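Local coordinates for protein ribokinase (Thermotoga maritima, PDB 1VM7) that probably catalyses the ATP- and magnesium-dependent phosphorylation of D-ribose at O-5, giving D-ribose 5-phosphate for nucleotide and amino acid synthesis or the pentose phosphate pathway, at residues D26-V31 and A106-D111; V61-E66 and I298-E303; I165-P170 and L184-P189; I176-F181 and L216-K221; V278-A283 and E303-L308. All blocks are in the same frame, centred on the assembly; numbering follows the deposited sequence.

In the fold
From the N terminus, strand 24-30 pairs with strand 105-110 in contact 1, closing a loop within the small four-stranded sheet. Helix 53-65, which lies inside that loop, ends against 298-303 in contact 2, so contacts 1 and 2 cross. The very long loop closed by contact 2 encloses contacts 3 and 4. Contact 3 joins neighbouring parallel strands of the central sheet; contact 4 crosses it, setting the connection between those strands against the end of helix 208-217. Contact 5 brings helix 274-288 against helix 301-309. It crosses contact 2 and shares Glu303 with it, and the two pack together through Ile64, Phe280, Pro299, Arg301 and Val304.

Contact 1: D26-V31 and A106-D111; sequences DIVLKV and AFIEVD
Ile27 CG1 and Phe107 CG are each anti to their own carbonyl carbon (chi1 -60°), so the side chains run side by side and Ile27 CD1 comes 3.7 Å from Phe107 CE2. The segments are adjacent parallel strands of the small mixed sheet that forms the lid of ribokinases. Ile27, Leu29 and Val31 present their backbone groups to the partner strand. Leu29 N reaches Ile108 O at 2.7 Å, nearly along the C=O axis, whereas Val110 N meets Leu29 O at 3.0 Å from above the carbonyl plane. On the face carrying Asp26, Val28 and Lys30, Ile108 CD1 turns back to Asp26 CB at 3.7 Å, and Val28 CG1 crosses obliquely to Val110 CG2 at 3.6 Å. Asp26 probably belongs to the ribose site. The face carrying Ile27, Leu29, Phe107 and Glu109 packs on the second subunit, where Phe107 meets Leu29 of that chain, as in the beta-clasp dimers of ribokinases. Both Glu109 carboxylate oxygens are engaged beyond these strands, OE1 by Arg117 and OE2 by Thr35. Val31 CG2, in the crowded position between its backbone N and carbonyl carbon, lies 3.6 Å from Glu109 OE2.

Contact 2: V61-E66 and I298-E303; sequences VAKIGE and IPAREE
The guanidinium of Arg301 is approached by segment 61-66 at its edge, where the Ile64 carbonyl lies in its plane: NH1 donates to Ile64 O at 2.7 Å with an N-H...O angle of 158°. A bend at chi2 (46°) folds the arginine over this oxygen, which also lies 3.3 Å from Arg301 CD. The Glu66 carboxylate is turned 29° from the guanidinium plane but rests on the aliphatic part, its CD 3.7 Å from Arg301 CB. NH2 and NE are engaged by Glu270 and Glu305. The extended chain of Lys63 runs along the backbone of 298-300, and NZ donates in the carbonyl plane to Ile298 O at 2.6 Å. An alanine in place of Lys63 would have no NZ for Ile298 O and no chain over Ile298 and Ala300, and would probably loosen the approach to the last helix. Between these two grips Ile64 CG1 sits 3.3 Å from Pro299 O. Ala300 is the N-cap of helix 301-309, and its N-H is met by Glu303 OE1 at 3.0 Å, half of a capping box. Glu303 OE2 also pairs with Arg291, a probable potassium-site residue. A cation at the C-terminal end of helix 53-65 and a carboxylate at the N terminus of helix 301-309 are both likely to be favoured by the helix dipoles, while the close Glu66 and Glu302 carboxylates would probably repel.

Contact 3: I165-P170 and L184-P189; sequences IVIFDP and LDYLTP
Thr188 OG1 donates to Asp169 OD1 at 3.0 Å, arriving from above the carboxylate plane. The same oxygen lies 2.8 Å from Thr188 O, an acceptor-acceptor approach that the salt bridge from Lys226 NZ to OD1 probably helps to offset. An alanine in place of Asp169 would remove the acceptor of the Thr188 hydroxyl and a salt-bridge partner of Lys226, a likely ATP-site residue, and would probably leave that lysine less well positioned. The backbones run as adjacent parallel strands of the central sheet of the ribokinase alpha/beta fold, with Phe168 N bonded to Tyr186 O at 2.9 Å. Where the second strand enters, Val166 O accepts from both Asp185 N and Tyr186 N, and Asp185 OD2 takes Val166 N at 3.0 Å through its anti lone pair. Ile165 CG2 lies at the edge of the Tyr186 ring, and Tyr186 runs alongside Ile167. On the other face Phe168 runs beside Leu187, bringing CD2 to 3.5 Å from Leu187 CD1; Leu184 CD1 meets its ring edge. Pro170 CG touches Pro189 CB at 3.6 Å. Further out, strand 143-146 flanks the first segment and strand 222-226 the second, while Asn261 of helix 256-269 binds Thr188 OG1.

Contact 4: I176-F181 and L216-K221; sequences INEEIF and LELGVK
Apolar contacts carry this junction, and Phe181 is at its centre. With CG anti to the carbonyl carbon, the side chain runs alongside both Leu218 and Val220: Phe181 CD2 is 3.8 Å from Leu218 CD1, and Phe181 CB is 3.7 Å from Val220 CG2. The latter methyl also lies 3.3 Å from Phe181 O. Within its own segment, Ile180 CG2 sits over the centre of one face of the ring. The exposed Glu178 adds a smaller contact, its extended chain crossing Leu218 at about a right angle and bringing OE2 to 3.9 Å from Leu218 CD2. Several polar bonds lie within the segments and shape them. Helix 208-217 closes in a Schellman motif, with Gly219 N bonded to Leu216 O at 3.1 Å. Gly219 has a phi of 115°, at which a side chain would be jammed against the carbonyl oxygen of Leu218. Lys221 folds back so that NZ donates to Gly219 O at 2.7 Å, in the carbonyl plane. The turn at 178-181 has only weak backbone bonds of its own. Two aromatic neighbours also meet Phe181: Phe201 of helix 191-202 lies edge-to-face with it, and Phe215 of helix 208-217 has its ring at about 45°. Leu187 of strand 186-187 touches both Phe181 and Val220, so the junction joins the connection leading into that strand to the turn leading into strand 222-226.

Contact 5: V278-A283 and E303-L308; sequences VIFGTA and EVEAFL
Phe280 and Val304 cross at about a right angle, the valine pointing into a face of the ring. These residues belong to two C-terminal helices of the ribokinase alpha/beta fold, 274-288 and 301-309, whose segments cross steeply at 108° with their axes 9.9 Å apart at closest approach. Phe280 places CG anti to its backbone N (chi1 -178°), which swings the ring toward the second helix. Val304 CG1, itself anti to the backbone N, then forms a CH-pi contact, 4.0 Å from the centroid of the Phe280 ring and 29° off its normal. Glu305 meets the ring differently: it bends at chi2 so that OE2 lies at the edge, 3.7 Å from Phe280 CE1, while this oxygen is also paired with Arg301 NE in a salt bridge. Leu308 crosses Phe280 at about a right angle, with CD1 3.8 Å from Phe280 CD1.

One turn along from Phe280, Ala283 points directly at the second helix, and its lack of a longer side chain lets Val304, Phe307 and Leu308 gather round a single methyl. Ala283 CB is 3.8 Å from Phe307 CD2, whose ring also meets that of Phe246. The contact is wholly apolar apart from the glutamate, and Phe280 and Val304 both also pack on Ile64 of helix 53-65. Leu308 splits its two methyls between partners: while CD1 goes to Phe280, Leu308 CD2 lies 3.6 Å from Ala283 CB and 4.1 Å from Ile279 CG2.

Contact 1: D26-V31 and A106-D111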
# COMPACT_ATOMS: atom_id res chain seq x y z
N ASP A 26 -0.87 2.96 8.40
CA ASP A 26 0.36 3.40 7.73
C ASP A 26 1.10 2.18 7.20
O ASP A 26 1.52 1.31 7.98
CB ASP A 26 1.24 4.19 8.69
CG ASP A 26 0.66 5.53 9.01
OD1 ASP A 26 0.03 6.11 8.13
OD2 ASP A 26 0.85 6.03 10.12
N ILE A 27 1.25 2.14 5.88
CA ILE A 27 1.87 1.02 5.19
C ILE A 27 3.27 1.45 4.77
O ILE A 27 3.42 2.27 3.86
CB ILE A 27 1.02 0.52 3.98
CG1 ILE A 27 -0.35 0.05 4.47
CG2 ILE A 27 1.72 -0.62 3.24
CD1 ILE A 27 -1.41 0.14 3.41
N VAL A 28 4.29 0.92 5.47
CA VAL A 28 5.64 1.41 5.27
C VAL A 28 6.33 0.42 4.36
O VAL A 28 6.49 -0.76 4.71
CB VAL A 28 6.41 1.58 6.59
CG1 VAL A 28 7.84 2.07 6.33
CG2 VAL A 28 5.66 2.55 7.51
N LEU A 29 6.72 0.90 3.19
CA LEU A 29 7.44 0.06 2.25
C LEU A 29 8.91 0.52 2.24
O LEU A 29 9.23 1.60 1.77
CB LEU A 29 6.82 0.15 0.86
CG LEU A 29 5.33 -0.19 0.88
CD1 LEU A 29 4.63 0.44 -0.28
CD2 LEU A 29 5.16 -1.70 0.94
N LYS A 30 9.77 -0.32 2.76
CA LYS A 30 11.19 -0.10 2.83
C LYS A 30 11.82 -0.52 1.50
O LYS A 30 11.67 -1.67 1.08
CB LYS A 30 11.72 -0.98 3.95
CG LYS A 30 13.01 -0.62 4.53
CD LYS A 30 13.07 -1.05 5.99
CE LYS A 30 12.44 0.01 6.92
NZ LYS A 30 10.96 0.12 6.86
N VAL A 31 12.49 0.42 0.84
CA VAL A 31 13.14 0.19 -0.46
C VAL A 31 14.58 0.67 -0.44
O VAL A 31 14.98 1.46 0.41
CB VAL A 31 12.40 0.87 -1.64
CG1 VAL A 31 11.06 0.24 -1.87
CG2 VAL A 31 12.25 2.38 -1.42
N ALA A 106 -2.19 5.13 4.32
CA ALA A 106 -1.10 5.95 3.80
C ALA A 106 -0.01 4.98 3.37
O ALA A 106 0.33 4.03 4.09
CB ALA A 106 -0.60 6.92 4.83
N PHE A 107 0.48 5.19 2.16
CA PHE A 107 1.52 4.34 1.58
C PHE A 107 2.83 5.11 1.61
O PHE A 107 2.99 6.10 0.88
CB PHE A 107 1.18 4.00 0.15
CG PHE A 107 -0.11 3.27 0.02
CD1 PHE A 107 -1.30 3.97 -0.12
CD2 PHE A 107 -0.15 1.89 0.06
CE1 PHE A 107 -2.50 3.29 -0.25
CE2 PHE A 107 -1.36 1.21 -0.09
CZ PHE A 107 -2.52 1.91 -0.24
N ILE A 108 3.72 4.66 2.48
CA ILE A 108 4.91 5.40 2.83
C ILE A 108 6.11 4.65 2.27
O ILE A 108 6.42 3.54 2.70
CB ILE A 108 5.06 5.56 4.37
CG1 ILE A 108 3.81 6.19 5.00
CG2 ILE A 108 6.35 6.39 4.71
CD1 ILE A 108 3.68 5.99 6.50
N GLU A 109 6.76 5.25 1.29
CA GLU A 109 7.96 4.64 0.69
C GLU A 109 9.16 5.26 1.34
O GLU A 109 9.30 6.46 1.28
CB GLU A 109 7.97 4.86 -0.83
CG GLU A 109 9.17 4.28 -1.57
CD GLU A 109 9.08 4.42 -3.10
OE1 GLU A 109 8.08 4.96 -3.64
OE2 GLU A 109 10.03 3.96 -3.77
N VAL A 110 10.00 4.44 2.00
CA VAL A 110 11.18 4.88 2.72
C VAL A 110 12.43 4.26 2.11
O VAL A 110 12.55 3.04 2.03
CB VAL A 110 11.16 4.46 4.24
CG1 VAL A 110 12.15 5.28 4.99
CG2 VAL A 110 9.84 4.68 4.86
N ASP A 111 13.37 5.10 1.66
CA ASP A 111 14.60 4.57 1.07
C ASP A 111 15.65 4.22 2.14
O ASP A 111 15.37 4.29 3.33
CB ASP A 111 15.13 5.44 -0.09
CG ASP A 111 15.85 6.72 0.36
OD1 ASP A 111 15.99 6.97 1.56
OD2 ASP A 111 16.32 7.47 -0.53

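Contact 2: V61-E66 and I298-E303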
# COMPACT_ATOMS: atom_id res chain seq x y z
N VAL A 61 -5.36 8.99 25.04
CA VAL A 61 -6.33 9.24 26.08
C VAL A 61 -6.62 7.96 26.86
O VAL A 61 -6.52 7.97 28.09
CB VAL A 61 -7.59 9.88 25.48
CG1 VAL A 61 -8.73 9.83 26.48
CG2 VAL A 61 -7.28 11.35 25.01
N ALA A 62 -6.92 6.88 26.13
CA ALA A 62 -7.26 5.60 26.71
C ALA A 62 -6.13 5.06 27.56
O ALA A 62 -6.33 4.69 28.72
CB ALA A 62 -7.65 4.59 25.60
N LYS A 63 -4.92 5.10 27.02
CA LYS A 63 -3.78 4.49 27.69
C LYS A 63 -3.28 5.32 28.88
O LYS A 63 -2.94 4.78 29.92
CB LYS A 63 -2.67 4.25 26.67
CG LYS A 63 -1.62 3.23 27.09
CD LYS A 63 -0.75 2.81 25.91
CE LYS A 63 0.43 1.97 26.41
NZ LYS A 63 1.50 1.89 25.35
N ILE A 64 -3.30 6.64 28.75
CA ILE A 64 -2.81 7.49 29.82
C ILE A 64 -3.91 7.84 30.82
O ILE A 64 -3.65 7.96 32.02
CB ILE A 64 -2.11 8.72 29.24
CG1 ILE A 64 -0.95 8.21 28.35
CG2 ILE A 64 -1.64 9.66 30.34
CD1 ILE A 64 -0.09 9.26 27.78
N GLY A 65 -5.14 8.00 30.31
CA GLY A 65 -6.30 8.28 31.15
C GLY A 65 -6.83 7.07 31.89
O GLY A 65 -7.43 7.19 32.95
N GLU A 66 -6.63 5.90 31.29
CA GLU A 66 -7.04 4.61 31.87
C GLU A 66 -8.55 4.47 32.07
O GLU A 66 -9.02 3.64 32.83
CB GLU A 66 -6.27 4.37 33.18
CG GLU A 66 -4.81 4.05 32.94
CD GLU A 66 -4.05 3.71 34.21
OE1 GLU A 66 -4.30 4.33 35.29
OE2 GLU A 66 -3.18 2.82 34.11
N ILE A 298 3.42 5.37 22.68
CA ILE A 298 2.57 6.03 23.67
C ILE A 298 2.85 5.43 25.04
O ILE A 298 2.71 4.23 25.22
CB ILE A 298 1.08 5.89 23.30
CG1 ILE A 298 0.81 6.64 22.01
CG2 ILE A 298 0.21 6.42 24.44
CD1 ILE A 298 -0.53 6.41 21.33
N PRO A 299 3.31 6.24 26.01
CA PRO A 299 3.54 5.58 27.27
C PRO A 299 2.26 5.20 28.04
O PRO A 299 1.16 5.70 27.81
CB PRO A 299 4.36 6.62 28.06
CG PRO A 299 3.86 7.87 27.56
CD PRO A 299 3.66 7.67 26.10
N ALA A 300 2.42 4.26 28.95
CA ALA A 300 1.35 3.94 29.87
C ALA A 300 1.41 4.97 31.02
O ALA A 300 2.47 5.56 31.29
CB ALA A 300 1.52 2.52 30.40
N ARG A 301 0.27 5.19 31.66
CA ARG A 301 0.14 6.15 32.74
C ARG A 301 1.25 6.01 33.80
O ARG A 301 1.84 7.00 34.20
CB ARG A 301 -1.23 6.00 33.40
CG ARG A 301 -1.49 6.99 34.52
CD ARG A 301 -1.09 8.41 34.12
NE ARG A 301 -1.57 9.35 35.12
CZ ARG A 301 -2.78 9.89 35.14
NH1 ARG A 301 -3.67 9.58 34.21
NH2 ARG A 301 -3.10 10.73 36.10
N GLU A 302 1.53 4.79 34.22
CA GLU A 302 2.60 4.55 35.19
C GLU A 302 3.95 5.08 34.70
O GLU A 302 4.73 5.62 35.48
CB GLU A 302 2.67 3.07 35.60
CG GLU A 302 2.77 2.07 34.42
CD GLU A 302 1.43 1.41 33.98
OE1 GLU A 302 0.45 2.14 33.60
OE2 GLU A 302 1.37 0.14 33.98
N GLU A 303 4.22 4.96 33.40
CA GLU A 303 5.46 5.49 32.86
C GLU A 303 5.51 7.01 33.02
O GLU A 303 6.53 7.51 33.47
CB GLU A 303 5.67 4.98 31.44
CG GLU A 303 5.89 3.46 31.47
CD GLU A 303 6.02 2.84 30.11
OE1 GLU A 303 5.06 2.95 29.31
OE2 GLU A 303 7.08 2.21 29.87

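Contact 3: I165-P170 and L184-P189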
# COMPACT_ATOMS: atom_id res chain seq x y z
N ILE A 165 -15.05 21.70 26.56
CA ILE A 165 -13.75 22.20 26.17
C ILE A 165 -13.41 21.64 24.80
O ILE A 165 -13.45 20.43 24.58
CB ILE A 165 -12.68 21.86 27.24
CG1 ILE A 165 -13.02 22.60 28.54
CG2 ILE A 165 -11.29 22.22 26.76
CD1 ILE A 165 -12.43 21.97 29.76
N VAL A 166 -13.15 22.55 23.86
CA VAL A 166 -12.85 22.22 22.48
C VAL A 166 -11.36 22.49 22.24
O VAL A 166 -10.89 23.63 22.39
CB VAL A 166 -13.71 23.04 21.49
CG1 VAL A 166 -13.41 22.65 20.03
CG2 VAL A 166 -15.18 22.85 21.79
N ILE A 167 -10.65 21.40 21.91
CA ILE A 167 -9.23 21.38 21.60
C ILE A 167 -9.10 21.02 20.12
O ILE A 167 -9.55 19.96 19.70
CB ILE A 167 -8.49 20.30 22.42
CG1 ILE A 167 -8.64 20.60 23.92
CG2 ILE A 167 -7.03 20.25 21.99
CD1 ILE A 167 -8.35 19.43 24.88
N PHE A 168 -8.50 21.93 19.34
CA PHE A 168 -8.33 21.75 17.89
C PHE A 168 -6.83 21.75 17.51
O PHE A 168 -6.12 22.71 17.73
CB PHE A 168 -9.09 22.82 17.12
CG PHE A 168 -8.85 22.81 15.64
CD1 PHE A 168 -9.06 21.68 14.90
CD2 PHE A 168 -8.40 23.96 14.99
CE1 PHE A 168 -8.84 21.68 13.54
CE2 PHE A 168 -8.18 23.97 13.64
CZ PHE A 168 -8.39 22.83 12.91
N ASP A 169 -6.38 20.62 16.99
CA ASP A 169 -5.03 20.44 16.51
C ASP A 169 -5.07 20.72 15.01
O ASP A 169 -5.64 19.95 14.21
CB ASP A 169 -4.60 19.01 16.82
CG ASP A 169 -3.11 18.79 16.69
OD1 ASP A 169 -2.35 19.79 16.74
OD2 ASP A 169 -2.73 17.57 16.57
N PRO A 170 -4.50 21.86 14.59
CA PRO A 170 -4.68 22.28 13.21
C PRO A 170 -3.71 21.52 12.28
O PRO A 170 -2.85 22.10 11.64
CB PRO A 170 -4.39 23.78 13.28
CG PRO A 170 -3.32 23.88 14.38
CD PRO A 170 -3.67 22.81 15.36
N LEU A 184 -12.99 27.74 19.75
CA LEU A 184 -11.92 26.96 20.36
C LEU A 184 -11.57 27.39 21.76
O LEU A 184 -11.44 28.58 22.04
CB LEU A 184 -10.64 27.09 19.54
CG LEU A 184 -10.69 26.68 18.08
CD1 LEU A 184 -9.28 26.60 17.59
CD2 LEU A 184 -11.47 25.35 17.87
N ASP A 185 -11.37 26.42 22.64
CA ASP A 185 -10.79 26.65 23.95
C ASP A 185 -9.27 26.49 23.89
O ASP A 185 -8.53 27.21 24.54
CB ASP A 185 -11.45 25.71 24.98
CG ASP A 185 -12.92 26.05 25.20
OD1 ASP A 185 -13.18 27.06 25.88
OD2 ASP A 185 -13.81 25.37 24.67
N TYR A 186 -8.81 25.55 23.07
CA TYR A 186 -7.38 25.34 22.83
C TYR A 186 -7.11 25.15 21.35
O TYR A 186 -7.78 24.36 20.66
CB TYR A 186 -6.85 24.11 23.60
CG TYR A 186 -6.85 24.30 25.09
CD1 TYR A 186 -7.96 23.98 25.85
CD2 TYR A 186 -5.75 24.85 25.74
CE1 TYR A 186 -7.98 24.18 27.20
CE2 TYR A 186 -5.77 25.07 27.10
CZ TYR A 186 -6.89 24.72 27.83
OH TYR A 186 -6.94 24.93 29.20
N LEU A 187 -6.13 25.91 20.85
CA LEU A 187 -5.57 25.69 19.52
C LEU A 187 -4.13 25.24 19.73
O LEU A 187 -3.38 25.89 20.45
CB LEU A 187 -5.60 26.99 18.71
CG LEU A 187 -5.13 26.90 17.25
CD1 LEU A 187 -6.16 26.19 16.43
CD2 LEU A 187 -4.84 28.27 16.66
N THR A 188 -3.75 24.13 19.12
CA THR A 188 -2.46 23.49 19.46
C THR A 188 -1.58 23.29 18.23
O THR A 188 -1.29 22.17 17.86
CB THR A 188 -2.69 22.12 20.16
OG1 THR A 188 -3.27 21.18 19.23
CG2 THR A 188 -3.62 22.26 21.37
N PRO A 189 -1.17 24.37 17.57
CA PRO A 189 -0.34 24.19 16.38
C PRO A 189 1.09 23.87 16.77
O PRO A 189 1.53 24.29 17.81
CB PRO A 189 -0.39 25.58 15.72
CG PRO A 189 -0.48 26.49 16.90
CD PRO A 189 -1.37 25.80 17.88

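Contact 4: I176-F181 and L216-K221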
# COMPACT_ATOMS: atom_id res chain seq x y z
N ILE A 176 -8.39 24.92 6.45
CA ILE A 176 -9.08 25.38 7.65
C ILE A 176 -9.76 26.69 7.36
O ILE A 176 -9.17 27.56 6.76
CB ILE A 176 -8.10 25.54 8.82
CG1 ILE A 176 -7.46 24.18 9.12
CG2 ILE A 176 -8.83 26.12 10.06
CD1 ILE A 176 -6.41 24.20 10.15
N ASN A 177 -11.01 26.83 7.76
CA ASN A 177 -11.76 28.10 7.62
C ASN A 177 -11.71 28.85 8.95
O ASN A 177 -11.77 28.24 10.03
CB ASN A 177 -13.22 27.84 7.18
CG ASN A 177 -14.12 29.12 7.22
OD1 ASN A 177 -15.12 29.16 7.94
ND2 ASN A 177 -13.77 30.13 6.44
N GLU A 178 -11.61 30.17 8.84
CA GLU A 178 -11.50 31.08 9.97
C GLU A 178 -12.59 30.93 11.02
O GLU A 178 -12.42 31.29 12.19
CB GLU A 178 -11.56 32.53 9.44
CG GLU A 178 -11.23 33.59 10.46
CD GLU A 178 -10.94 34.92 9.81
OE1 GLU A 178 -11.81 35.40 9.06
OE2 GLU A 178 -9.84 35.47 10.01
N GLU A 179 -13.74 30.41 10.60
CA GLU A 179 -14.91 30.39 11.46
C GLU A 179 -14.68 29.55 12.71
O GLU A 179 -15.30 29.81 13.75
CB GLU A 179 -16.14 29.88 10.69
CG GLU A 179 -17.47 30.03 11.42
CD GLU A 179 -18.62 29.24 10.76
OE1 GLU A 179 -18.51 28.85 9.57
OE2 GLU A 179 -19.64 29.02 11.45
N ILE A 180 -13.80 28.55 12.63
CA ILE A 180 -13.63 27.59 13.71
C ILE A 180 -13.03 28.21 14.96
O ILE A 180 -13.36 27.80 16.08
CB ILE A 180 -12.78 26.34 13.26
CG1 ILE A 180 -12.95 25.19 14.24
CG2 ILE A 180 -11.29 26.70 13.07
CD1 ILE A 180 -12.67 23.89 13.64
N PHE A 181 -12.19 29.22 14.79
CA PHE A 181 -11.30 29.70 15.86
C PHE A 181 -12.04 30.25 17.08
O PHE A 181 -11.63 30.00 18.20
CB PHE A 181 -10.32 30.72 15.28
CG PHE A 181 -9.40 30.15 14.23
CD1 PHE A 181 -8.49 29.16 14.57
CD2 PHE A 181 -9.48 30.56 12.91
CE1 PHE A 181 -7.64 28.61 13.61
CE2 PHE A 181 -8.63 30.02 11.96
CZ PHE A 181 -7.71 29.03 12.32
N LEU A 216 -5.99 34.57 19.67
CA LEU A 216 -6.77 35.06 20.81
C LEU A 216 -7.79 36.12 20.38
O LEU A 216 -8.92 36.12 20.88
CB LEU A 216 -5.89 35.66 21.91
CG LEU A 216 -4.92 34.77 22.68
CD1 LEU A 216 -4.24 35.57 23.77
CD2 LEU A 216 -5.63 33.56 23.28
N GLU A 217 -7.41 37.00 19.46
CA GLU A 217 -8.32 38.03 18.95
C GLU A 217 -9.49 37.49 18.14
O GLU A 217 -10.52 38.18 18.02
CB GLU A 217 -7.59 39.09 18.13
CG GLU A 217 -6.85 40.09 18.97
CD GLU A 217 -6.46 41.31 18.19
OE1 GLU A 217 -6.51 41.28 16.95
OE2 GLU A 217 -6.13 42.32 18.82
N LEU A 218 -9.33 36.32 17.53
CA LEU A 218 -10.42 35.69 16.79
C LEU A 218 -11.37 34.91 17.72
O LEU A 218 -12.40 34.39 17.26
CB LEU A 218 -9.87 34.75 15.71
CG LEU A 218 -9.02 35.34 14.59
CD1 LEU A 218 -8.58 34.21 13.64
CD2 LEU A 218 -9.78 36.40 13.83
N GLY A 219 -11.00 34.80 18.99
CA GLY A 219 -11.83 34.19 20.01
C GLY A 219 -11.26 32.92 20.62
O GLY A 219 -11.85 32.36 21.54
N VAL A 220 -10.11 32.46 20.11
CA VAL A 220 -9.47 31.28 20.67
C VAL A 220 -9.10 31.61 22.09
O VAL A 220 -8.52 32.63 22.34
CB VAL A 220 -8.15 30.92 19.90
CG1 VAL A 220 -7.39 29.79 20.61
CG2 VAL A 220 -8.43 30.58 18.45
N LYS A 221 -9.42 30.73 23.03
CA LYS A 221 -9.20 31.04 24.45
C LYS A 221 -7.75 30.80 24.88
O LYS A 221 -7.21 31.57 25.65
CB LYS A 221 -10.16 30.20 25.32
CG LYS A 221 -11.67 30.41 25.01
CD LYS A 221 -12.15 31.82 25.44
CE LYS A 221 -13.58 32.13 24.95
NZ LYS A 221 -13.60 32.68 23.55

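Contact 5: V278-A283 and E303-L308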
# COMPACT_ATOMS: atom_id res chain seq x y z
N VAL A 278 -0.22 21.07 30.71
CA VAL A 278 0.91 21.21 29.76
C VAL A 278 2.11 20.42 30.25
O VAL A 278 2.76 19.73 29.49
CB VAL A 278 1.40 22.68 29.52
CG1 VAL A 278 2.77 22.68 28.80
CG2 VAL A 278 0.43 23.47 28.67
N ILE A 279 2.42 20.55 31.54
CA ILE A 279 3.56 19.81 32.07
C ILE A 279 3.35 18.31 31.85
O ILE A 279 4.24 17.59 31.39
CB ILE A 279 3.76 20.03 33.57
CG1 ILE A 279 3.97 21.51 33.88
CG2 ILE A 279 4.92 19.16 34.06
CD1 ILE A 279 5.41 21.96 33.85
N PHE A 280 2.14 17.86 32.19
CA PHE A 280 1.82 16.45 32.13
C PHE A 280 1.94 15.92 30.71
O PHE A 280 2.55 14.89 30.49
CB PHE A 280 0.41 16.21 32.68
CG PHE A 280 0.02 14.76 32.69
CD1 PHE A 280 0.42 13.93 33.72
CD2 PHE A 280 -0.75 14.23 31.67
CE1 PHE A 280 0.07 12.58 33.75
CE2 PHE A 280 -1.12 12.89 31.70
CZ PHE A 280 -0.70 12.06 32.74
N GLY A 281 1.37 16.66 29.75
CA GLY A 281 1.46 16.31 28.35
C GLY A 281 2.87 16.37 27.81
O GLY A 281 3.25 15.57 26.96
N THR A 282 3.61 17.35 28.27
CA THR A 282 5.03 17.48 27.93
C THR A 282 5.79 16.21 28.34
O THR A 282 6.63 15.70 27.61
CB THR A 282 5.62 18.74 28.60
OG1 THR A 282 5.25 19.89 27.82
CG2 THR A 282 7.12 18.67 28.67
N ALA A 283 5.50 15.70 29.53
CA ALA A 283 6.16 14.52 30.04
C ALA A 283 5.86 13.30 29.19
O ALA A 283 6.74 12.51 28.88
CB ALA A 283 5.74 14.28 31.48
N GLU A 303 4.22 4.96 33.40
CA GLU A 303 5.46 5.49 32.86
C GLU A 303 5.51 7.01 33.02
O GLU A 303 6.53 7.51 33.47
CB GLU A 303 5.67 4.98 31.44
CG GLU A 303 5.89 3.46 31.47
CD GLU A 303 6.02 2.84 30.11
OE1 GLU A 303 5.06 2.95 29.31
OE2 GLU A 303 7.08 2.21 29.87
N VAL A 304 4.41 7.69 32.68
CA VAL A 304 4.32 9.15 32.77
C VAL A 304 4.52 9.59 34.22
O VAL A 304 5.24 10.54 34.50
CB VAL A 304 2.97 9.67 32.23
CG1 VAL A 304 2.96 11.21 32.23
CG2 VAL A 304 2.69 9.13 30.79
N GLU A 305 3.91 8.88 35.16
CA GLU A 305 4.06 9.19 36.59
C GLU A 305 5.49 8.97 37.10
O GLU A 305 6.00 9.77 37.88
CB GLU A 305 3.08 8.37 37.46
CG GLU A 305 1.57 8.62 37.18
CD GLU A 305 1.10 10.00 37.63
OE1 GLU A 305 1.51 10.45 38.70
OE2 GLU A 305 0.32 10.65 36.92
N ALA A 306 6.12 7.88 36.66
CA ALA A 306 7.51 7.60 37.03
C ALA A 306 8.46 8.66 36.48
O ALA A 306 9.46 8.98 37.10
CB ALA A 306 7.91 6.19 36.57
N PHE A 307 8.11 9.21 35.32
CA PHE A 307 8.91 10.27 34.74
C PHE A 307 8.91 11.52 35.63
O PHE A 307 9.97 12.05 35.99
CB PHE A 307 8.37 10.59 33.35
CG PHE A 307 9.33 11.35 32.52
CD1 PHE A 307 10.47 10.73 32.05
CD2 PHE A 307 9.11 12.69 32.23
CE1 PHE A 307 11.38 11.43 31.28
CE2 PHE A 307 10.01 13.40 31.47
CZ PHE A 307 11.15 12.77 30.99
N LEU A 308 7.70 11.98 35.95
CA LEU A 308 7.45 13.19 36.69
C LEU A 308 7.99 13.11 38.11
O LEU A 308 8.50 14.09 38.62
CB LEU A 308 5.94 13.42 36.75
CG LEU A 308 5.26 13.73 35.41
CD1 LEU A 308 3.78 13.44 35.50
CD2 LEU A 308 5.52 15.19 34.99